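Local coordinates for protein putative secreted endoglycosylceramidase (PDB 6JYZ) that probably hydrolyses the glycosidic bond between oligosaccharide and ceramide in galactose-linked glycosphingolipids, as a family 5 glycoside hydrolase, at residues 334-348 and 397-409. Numbering follows the deposited sequence.
Sequences GDPDEQAGQVRRFVD and LVEGFAEQLARAY
Phe401 packs against Pro336 where helix 399-405 lies against helix 336-348, an outer helix of the family 5 (beta/alpha)8 barrel. The two axes run nearly parallel, 13° apart. Phe401 is a knob in a hole formed by Pro336, Gln339, Ala340 and Val343. The proline ring suits this place by setting CB over one face of Phe401 in a CH-pi contact, 3.9 Å from the centroid. Gly400 suits the close approach, because a CB there would strike Pro336 CB. Val343 is branched and serves two neighbours: CG2 meets Phe401 CD1 at 3.6 Å, and CG1 packs on Gln404 CB.

Past the helix end, Arg407 offers a flat face to Val347, whose CG1 sits 3.5 Å above the middle of the guanidinium, and N-H edges to oxygens. Arg407 NH2 forms a salt bridge to Asp348 OD1 at 2.8 Å, and Arg407 NH1 adds a weak hydrogen bond to Arg344 O. With an alanine here, the Asp348 carboxylate would probably lose this cationic mate and Gln404 OE1 its donor, and a gap would open over Val347 CG1.

In the second shell, Trp359 of the barrel meets the Phe401 ring edge-to-face, and Trp330 touches Val343 and Val347. Gln404 bends at chi2 (-61°), setting OE1 beside Arg344 CB and in the guanidinium plane of Arg407. There Arg407 NH1 donates to Gln404 OE1 over 2.9 Å.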
ATOM      1  N   GLY A 334     -10.675  10.675  10.632  1.00 14.56           N
ATOM      2  CA  GLY A 334     -11.696  11.358  11.455  1.00 16.76           C
ATOM      3  C   GLY A 334     -12.918  11.701  10.609  1.00 17.66           C
ATOM      4  O   GLY A 334     -13.310  11.024   9.671  1.00 17.87           O
ATOM      5  N   ASP A 335     -13.540  12.812  11.028  1.00 18.88           N
ATOM      6  CA  ASP A 335     -14.807  13.235  10.437  1.00 20.98           C
ATOM      7  C   ASP A 335     -14.560  13.830   9.049  1.00 17.71           C
ATOM      8  O   ASP A 335     -13.830  14.818   8.939  1.00 17.78           O
ATOM      9  CB  ASP A 335     -15.418  14.329  11.326  1.00 22.35           C
ATOM     10  CG  ASP A 335     -16.757  14.866  10.876  1.00 24.48           C
ATOM     11  OD1 ASP A 335     -17.277  14.485   9.786  1.00 27.34           O
ATOM     12  OD2 ASP A 335     -17.360  15.516  11.772  1.00 35.62           O
ATOM     13  N   PRO A 336     -15.148  13.311   7.962  1.00 18.02           N
ATOM     14  CA  PRO A 336     -14.968  13.900   6.640  1.00 18.64           C
ATOM     15  C   PRO A 336     -15.432  15.345   6.524  1.00 19.49           C
ATOM     16  O   PRO A 336     -14.933  16.112   5.712  1.00 20.36           O
ATOM     17  CB  PRO A 336     -15.736  12.947   5.670  1.00 21.66           C
ATOM     18  CG  PRO A 336     -16.691  12.173   6.574  1.00 26.67           C
ATOM     19  CD  PRO A 336     -16.020  12.111   7.916  1.00 22.90           C
ATOM     20  N   ASP A 337     -16.434  15.738   7.332  1.00 21.15           N
ATOM     21  CA  ASP A 337     -16.829  17.135   7.337  1.00 21.64           C
ATOM     22  C   ASP A 337     -15.672  18.041   7.701  1.00 22.76           C
ATOM     23  O   ASP A 337     -15.645  19.172   7.244  1.00 29.43           O
ATOM     24  CB  ASP A 337     -18.000  17.343   8.310  1.00 24.23           C
ATOM     25  CG  ASP A 337     -19.281  16.717   7.773  1.00 30.01           C
ATOM     26  OD1 ASP A 337     -19.371  16.434   6.522  1.00 35.30           O
ATOM     27  OD2 ASP A 337     -20.194  16.540   8.597  1.00 37.11           O
ATOM     28  N   GLU A 338     -14.773  17.577   8.578  1.00 20.05           N
ATOM     29  CA  GLU A 338     -13.617  18.351   8.984  1.00 20.11           C
ATOM     30  C   GLU A 338     -12.387  18.063   8.123  1.00 20.63           C
ATOM     31  O   GLU A 338     -11.590  18.942   7.949  1.00 22.37           O
ATOM     32  CB  GLU A 338     -13.241  17.999  10.419  1.00 23.27           C
ATOM     33  CG  GLU A 338     -14.325  18.394  11.429  1.00 39.15           C
ATOM     34  CD  GLU A 338     -14.537  19.886  11.687  1.00 55.93           C
ATOM     35  OE1 GLU A 338     -14.247  20.718  10.783  1.00 64.00           O
ATOM     36  OE2 GLU A 338     -14.996  20.227  12.809  1.00 74.06           O
ATOM     37  N   GLN A 339     -12.264  16.841   7.548  1.00 16.68           N
ATOM     38  CA  GLN A 339     -10.962  16.452   6.987  1.00 16.71           C
ATOM     39  C   GLN A 339     -11.011  16.294   5.476  1.00 15.54           C
ATOM     40  O   GLN A 339      -9.949  16.032   4.888  1.00 14.49           O
ATOM     41  CB  GLN A 339     -10.544  15.125   7.651  1.00 14.35           C
ATOM     42  CG  GLN A 339     -10.241  15.313   9.158  1.00 16.22           C
ATOM     43  CD  GLN A 339      -9.810  14.036   9.812  1.00 16.47           C
ATOM     44  OE1 GLN A 339      -9.937  12.942   9.281  1.00 15.86           O
ATOM     45  NE2 GLN A 339      -9.402  14.129  11.062  1.00 19.27           N
ATOM     46  N   ALA A 340     -12.180  16.380   4.795  1.00 14.80           N
ATOM     47  CA  ALA A 340     -12.191  16.181   3.358  1.00 15.08           C
ATOM     48  C   ALA A 340     -11.305  17.188   2.651  1.00 14.52           C
ATOM     49  O   ALA A 340     -10.746  16.890   1.605  1.00 14.60           O
ATOM     50  CB  ALA A 340     -13.616  16.253   2.851  1.00 18.07           C
ATOM     51  N   GLY A 341     -11.098  18.363   3.206  1.00 15.00           N
ATOM     52  CA  GLY A 341     -10.239  19.350   2.574  1.00 15.38           C
ATOM     53  C   GLY A 341      -8.765  18.928   2.558  1.00 14.23           C
ATOM     54  O   GLY A 341      -8.008  19.264   1.658  1.00 14.12           O
ATOM     55  N   GLN A 342      -8.367  18.185   3.609  1.00 13.87           N
ATOM     56  CA  GLN A 342      -7.012  17.649   3.622  1.00 13.93           C
ATOM     57  C   GLN A 342      -6.886  16.543   2.568  1.00 11.74           C
ATOM     58  O   GLN A 342      -5.881  16.510   1.886  1.00 11.31           O
ATOM     59  CB  GLN A 342      -6.775  16.924   4.948  1.00 14.60           C
ATOM     60  CG  GLN A 342      -7.189  17.686   6.177  1.00 24.92           C
ATOM     61  CD  GLN A 342      -6.093  18.632   6.361  1.00 23.21           C
ATOM     62  OE1 GLN A 342      -5.989  19.565   5.570  1.00 27.93           O
ATOM     63  NE2 GLN A 342      -5.321  18.415   7.465  1.00 25.41           N
ATOM     64  N   VAL A 343      -7.890  15.709   2.445  1.00 11.62           N
ATOM     65  CA  VAL A 343      -7.898  14.688   1.396  1.00 11.50           C
ATOM     66  C   VAL A 343      -7.801  15.334   0.027  1.00 11.35           C
ATOM     67  O   VAL A 343      -7.034  14.907  -0.859  1.00 11.82           O
ATOM     68  CB  VAL A 343      -9.090  13.733   1.542  1.00 11.83           C
ATOM     69  CG1 VAL A 343      -9.066  12.706   0.431  1.00 12.38           C
ATOM     70  CG2 VAL A 343      -9.034  13.079   2.926  1.00 12.48           C
ATOM     71  N   ARG A 344      -8.556  16.438  -0.193  1.00 12.01           N
ATOM     72  CA  ARG A 344      -8.483  17.158  -1.435  1.00 11.89           C
ATOM     73  C   ARG A 344      -7.087  17.689  -1.696  1.00 11.54           C
ATOM     74  O   ARG A 344      -6.598  17.574  -2.820  1.00 11.87           O
ATOM     75  CB  ARG A 344      -9.549  18.280  -1.367  1.00 13.80           C
ATOM     76  CG  ARG A 344      -9.547  19.138  -2.638  1.00 16.20           C
ATOM     77  CD  ARG A 344     -10.621  20.237  -2.466  1.00 21.72           C
ATOM     78  NE  ARG A 344     -10.586  21.219  -3.527  1.00 34.50           N
ATOM     79  CZ  ARG A 344     -11.583  22.071  -3.807  1.00 48.35           C
ATOM     80  NH1 ARG A 344     -12.718  22.026  -3.116  1.00 45.62           N
ATOM     81  NH2 ARG A 344     -11.436  22.952  -4.790  1.00 43.23           N
ATOM     82  N   ARG A 345      -6.464  18.291  -0.690  1.00 11.35           N
ATOM     83  CA  ARG A 345      -5.105  18.761  -0.840  1.00 12.19           C
ATOM     84  C   ARG A 345      -4.139  17.619  -1.217  1.00 10.81           C
ATOM     85  O   ARG A 345      -3.214  17.804  -1.986  1.00 11.31           O
ATOM     86  CB  ARG A 345      -4.592  19.413   0.476  1.00 12.67           C
ATOM     87  CG  ARG A 345      -5.208  20.806   0.695  1.00 16.76           C
ATOM     88  CD  ARG A 345      -5.000  21.249   2.138  1.00 17.76           C
ATOM     89  NE  ARG A 345      -3.602  21.363   2.492  1.00 16.23           N
ATOM     90  CZ  ARG A 345      -3.140  21.344   3.733  1.00 16.51           C
ATOM     91  NH1 ARG A 345      -4.027  21.320   4.734  1.00 20.43           N
ATOM     92  NH2 ARG A 345      -1.845  21.467   3.998  1.00 17.34           N
ATOM     93  N   PHE A 346      -4.373  16.428  -0.597  1.00 10.12           N
ATOM     94  CA  PHE A 346      -3.514  15.291  -0.921  1.00 10.25           C
ATOM     95  C   PHE A 346      -3.602  14.871  -2.395  1.00  9.45           C
ATOM     96  O   PHE A 346      -2.608  14.685  -3.034  1.00 10.03           O
ATOM     97  CB  PHE A 346      -3.862  14.178   0.061  1.00 10.48           C
ATOM     98  CG  PHE A 346      -2.831  13.075   0.023  1.00  9.81           C
ATOM     99  CD1 PHE A 346      -2.809  12.101  -0.981  1.00 10.17           C
ATOM    100  CD2 PHE A 346      -1.843  13.015   1.014  1.00  9.84           C
ATOM    101  CE1 PHE A 346      -1.847  11.108  -1.020  1.00  9.70           C
ATOM    102  CE2 PHE A 346      -0.885  11.999   0.978  1.00 10.04           C
ATOM    103  CZ  PHE A 346      -0.878  11.071  -0.041  1.00  9.96           C
ATOM    104  N   VAL A 347      -4.867  14.712  -2.845  1.00 10.29           N
ATOM    105  CA  VAL A 347      -5.028  14.353  -4.265  1.00 10.30           C
ATOM    106  C   VAL A 347      -4.441  15.423  -5.201  1.00 10.64           C
ATOM    107  O   VAL A 347      -3.783  15.097  -6.196  1.00 10.65           O
ATOM    108  CB  VAL A 347      -6.504  14.034  -4.546  1.00 10.76           C
ATOM    109  CG1 VAL A 347      -6.684  13.749  -6.059  1.00 12.09           C
ATOM    110  CG2 VAL A 347      -6.971  12.864  -3.705  1.00 12.13           C
ATOM    111  N   ASP A 348      -4.648  16.700  -4.821  1.00 10.78           N
ATOM    112  CA  ASP A 348      -4.041  17.749  -5.622  1.00 11.28           C
ATOM    113  C   ASP A 348      -2.548  17.593  -5.719  1.00 11.09           C
ATOM    114  O   ASP A 348      -1.968  17.786  -6.778  1.00 11.55           O
ATOM    115  CB  ASP A 348      -4.313  19.144  -5.036  1.00 12.83           C
ATOM    116  CG  ASP A 348      -5.758  19.647  -5.082  1.00 15.49           C
ATOM    117  OD1 ASP A 348      -6.649  18.988  -5.656  1.00 14.94           O
ATOM    118  OD2 ASP A 348      -6.002  20.715  -4.390  1.00 17.51           O
ATOM    119  N   LEU A 397     -20.773   4.222   1.583  1.00 20.38           N
ATOM    120  CA  LEU A 397     -19.455   4.817   1.502  1.00 17.69           C
ATOM    121  C   LEU A 397     -19.411   6.026   2.409  1.00 18.65           C
ATOM    122  O   LEU A 397     -20.411   6.718   2.673  1.00 18.50           O
ATOM    123  CB  LEU A 397     -19.196   5.337   0.084  1.00 20.10           C
ATOM    124  CG  LEU A 397     -18.971   4.258  -0.982  1.00 21.98           C
ATOM    125  CD1 LEU A 397     -19.087   4.857  -2.395  1.00 26.88           C
ATOM    126  CD2 LEU A 397     -17.595   3.618  -0.880  1.00 28.38           C
ATOM    127  N   VAL A 398     -18.193   6.400   2.830  1.00 16.48           N
ATOM    128  CA  VAL A 398     -17.949   7.629   3.542  1.00 17.61           C
ATOM    129  C   VAL A 398     -17.768   8.668   2.441  1.00 16.92           C
ATOM    130  O   VAL A 398     -16.686   8.828   1.841  1.00 16.53           O
ATOM    131  CB  VAL A 398     -16.683   7.497   4.419  1.00 16.40           C
ATOM    132  CG1 VAL A 398     -16.336   8.821   5.084  1.00 17.08           C
ATOM    133  CG2 VAL A 398     -16.860   6.401   5.490  1.00 19.13           C
ATOM    134  N   GLU A 399     -18.865   9.349   2.099  1.00 16.99           N
ATOM    135  CA  GLU A 399     -18.932  10.023   0.804  1.00 17.34           C
ATOM    136  C   GLU A 399     -17.961  11.198   0.697  1.00 16.59           C
ATOM    137  O   GLU A 399     -17.435  11.409  -0.406  1.00 16.07           O
ATOM    138  CB  GLU A 399     -20.379  10.526   0.588  1.00 21.39           C
ATOM    139  CG  GLU A 399     -21.362   9.394   0.345  1.00 28.39           C
ATOM    140  CD  GLU A 399     -21.249   8.622  -0.969  1.00 33.05           C
ATOM    141  OE1 GLU A 399     -20.401   9.015  -1.881  1.00 35.25           O
ATOM    142  OE2 GLU A 399     -22.008   7.586  -1.104  1.00 37.06           O
ATOM    143  N   GLY A 400     -17.722  11.947   1.779  1.00 16.08           N
ATOM    144  CA  GLY A 400     -16.814  13.067   1.728  1.00 17.11           C
ATOM    145  C   GLY A 400     -15.380  12.670   1.324  1.00 14.77           C
ATOM    146  O   GLY A 400     -14.673  13.456   0.716  1.00 18.08           O
ATOM    147  N   PHE A 401     -14.968  11.431   1.725  1.00 14.26           N
ATOM    148  CA  PHE A 401     -13.654  10.948   1.318  1.00 13.48           C
ATOM    149  C   PHE A 401     -13.777  10.298  -0.061  1.00 11.97           C
ATOM    150  O   PHE A 401     -12.908  10.507  -0.889  1.00 13.25           O
ATOM    151  CB  PHE A 401     -13.119   9.982   2.376  1.00 13.13           C
ATOM    152  CG  PHE A 401     -12.752  10.628   3.687  1.00 12.73           C
ATOM    153  CD1 PHE A 401     -12.398  11.971   3.799  1.00 13.42           C
ATOM    154  CD2 PHE A 401     -12.748   9.840   4.817  1.00 14.50           C
ATOM    155  CE1 PHE A 401     -11.995  12.499   5.028  1.00 13.59           C
ATOM    156  CE2 PHE A 401     -12.310  10.363   6.046  1.00 14.43           C
ATOM    157  CZ  PHE A 401     -11.967  11.709   6.139  1.00 12.63           C
ATOM    158  N   ALA A 402     -14.802   9.442  -0.270  1.00 13.11           N
ATOM    159  CA  ALA A 402     -14.963   8.728  -1.526  1.00 13.24           C
ATOM    160  C   ALA A 402     -14.976   9.680  -2.718  1.00 13.92           C
ATOM    161  O   ALA A 402     -14.402   9.323  -3.756  1.00 14.44           O
ATOM    162  CB  ALA A 402     -16.169   7.818  -1.562  1.00 14.20           C
ATOM    163  N   GLU A 403     -15.608  10.860  -2.570  1.00 14.47           N
ATOM    164  CA  GLU A 403     -15.670  11.706  -3.746  1.00 15.57           C
ATOM    165  C   GLU A 403     -14.296  12.220  -4.109  1.00 15.79           C
ATOM    166  O   GLU A 403     -14.029  12.482  -5.283  1.00 17.14           O
ATOM    167  CB  GLU A 403     -16.719  12.795  -3.543  1.00 20.67           C
ATOM    168  CG  GLU A 403     -16.452  13.825  -2.509  1.00 22.89           C
ATOM    169  CD  GLU A 403     -17.560  14.890  -2.428  1.00 33.06           C
ATOM    170  OE1 GLU A 403     -18.592  14.746  -3.131  1.00 40.89           O
ATOM    171  OE2 GLU A 403     -17.367  15.863  -1.710  1.00 34.92           O
ATOM    172  N   GLN A 404     -13.382  12.439  -3.150  1.00 13.14           N
ATOM    173  CA  GLN A 404     -12.034  12.818  -3.508  1.00 12.80           C
ATOM    174  C   GLN A 404     -11.267  11.666  -4.154  1.00 12.13           C
ATOM    175  O   GLN A 404     -10.524  11.848  -5.128  1.00 13.04           O
ATOM    176  CB  GLN A 404     -11.281  13.303  -2.258  1.00 13.97           C
ATOM    177  CG  GLN A 404     -11.848  14.579  -1.657  1.00 14.27           C
ATOM    178  CD  GLN A 404     -11.788  15.713  -2.642  1.00 15.14           C
ATOM    179  OE1 GLN A 404     -10.812  15.899  -3.373  1.00 15.47           O
ATOM    180  NE2 GLN A 404     -12.843  16.512  -2.582  1.00 18.67           N
ATOM    181  N   LEU A 405     -11.451  10.459  -3.622  1.00 12.19           N
ATOM    182  CA  LEU A 405     -10.711   9.324  -4.129  1.00 12.36           C
ATOM    183  C   LEU A 405     -11.114   8.930  -5.537  1.00 12.18           C
ATOM    184  O   LEU A 405     -10.360   8.350  -6.283  1.00 13.29           O
ATOM    185  CB  LEU A 405     -10.869   8.120  -3.202  1.00 12.26           C
ATOM    186  CG  LEU A 405     -10.394   8.339  -1.756  1.00 12.80           C
ATOM    187  CD1 LEU A 405     -10.564   7.038  -0.981  1.00 15.08           C
ATOM    188  CD2 LEU A 405      -8.961   8.845  -1.689  1.00 14.54           C
ATOM    189  N   ALA A 406     -12.365   9.268  -5.926  1.00 12.49           N
ATOM    190  CA  ALA A 406     -12.881   8.930  -7.254  1.00 12.83           C
ATOM    191  C   ALA A 406     -12.533   9.987  -8.314  1.00 11.55           C
ATOM    192  O   ALA A 406     -12.997   9.837  -9.459  1.00 12.09           O
ATOM    193  CB  ALA A 406     -14.384   8.711  -7.185  1.00 13.93           C
ATOM    194  N   ARG A 407     -11.799  11.014  -7.963  1.00 11.00           N
ATOM    195  CA  ARG A 407     -11.543  12.092  -8.916  1.00 11.29           C
ATOM    196  C   ARG A 407     -10.925  11.597 -10.201  1.00 11.41           C
ATOM    197  O   ARG A 407     -10.120  10.657 -10.263  1.00 12.18           O
ATOM    198  CB  ARG A 407     -10.679  13.184  -8.292  1.00 11.61           C
ATOM    199  CG  ARG A 407     -11.517  14.090  -7.376  1.00 12.26           C
ATOM    200  CD  ARG A 407     -10.695  14.957  -6.429  1.00 14.33           C
ATOM    201  NE  ARG A 407      -9.705  15.734  -7.133  1.00 14.13           N
ATOM    202  CZ  ARG A 407      -8.773  16.537  -6.552  1.00 13.10           C
ATOM    203  NH1 ARG A 407      -8.817  16.727  -5.233  1.00 14.66           N
ATOM    204  NH2 ARG A 407      -7.805  17.038  -7.297  1.00 16.23           N
ATOM    205  N   ALA A 408     -11.259  12.278 -11.309  1.00 11.56           N
ATOM    206  CA  ALA A 408     -10.775  11.954 -12.634  1.00 10.88           C
ATOM    207  C   ALA A 408      -9.249  11.936 -12.677  1.00 10.34           C
ATOM    208  O   ALA A 408      -8.567  12.811 -12.051  1.00 11.72           O
ATOM    209  CB  ALA A 408     -11.302  13.031 -13.626  1.00 11.39           C
ATOM    210  N   TYR A 409      -8.667  11.033 -13.460  1.00 10.24           N
ATOM    211  CA  TYR A 409      -7.226  11.022 -13.682  1.00  9.52           C
ATOM    212  C   TYR A 409      -6.894  10.222 -14.924  1.00  9.89           C
ATOM    213  O   TYR A 409      -7.647   9.306 -15.281  1.00 10.59           O
ATOM    214  CB  TYR A 409      -6.436  10.445 -12.457  1.00 10.37           C
ATOM    215  CG  TYR A 409      -6.588   8.945 -12.223  1.00  9.44           C
ATOM    216  CD1 TYR A 409      -7.783   8.429 -11.773  1.00 10.94           C
ATOM    217  CD2 TYR A 409      -5.542   8.098 -12.500  1.00 10.18           C
ATOM    218  CE1 TYR A 409      -7.959   7.049 -11.589  1.00 11.17           C
ATOM    219  CE2 TYR A 409      -5.689   6.718 -12.296  1.00 10.52           C
ATOM    220  CZ  TYR A 409      -6.898   6.212 -11.874  1.00 10.71           C
ATOM    221  OH  TYR A 409      -7.013   4.840 -11.669  1.00 11.99           O
TER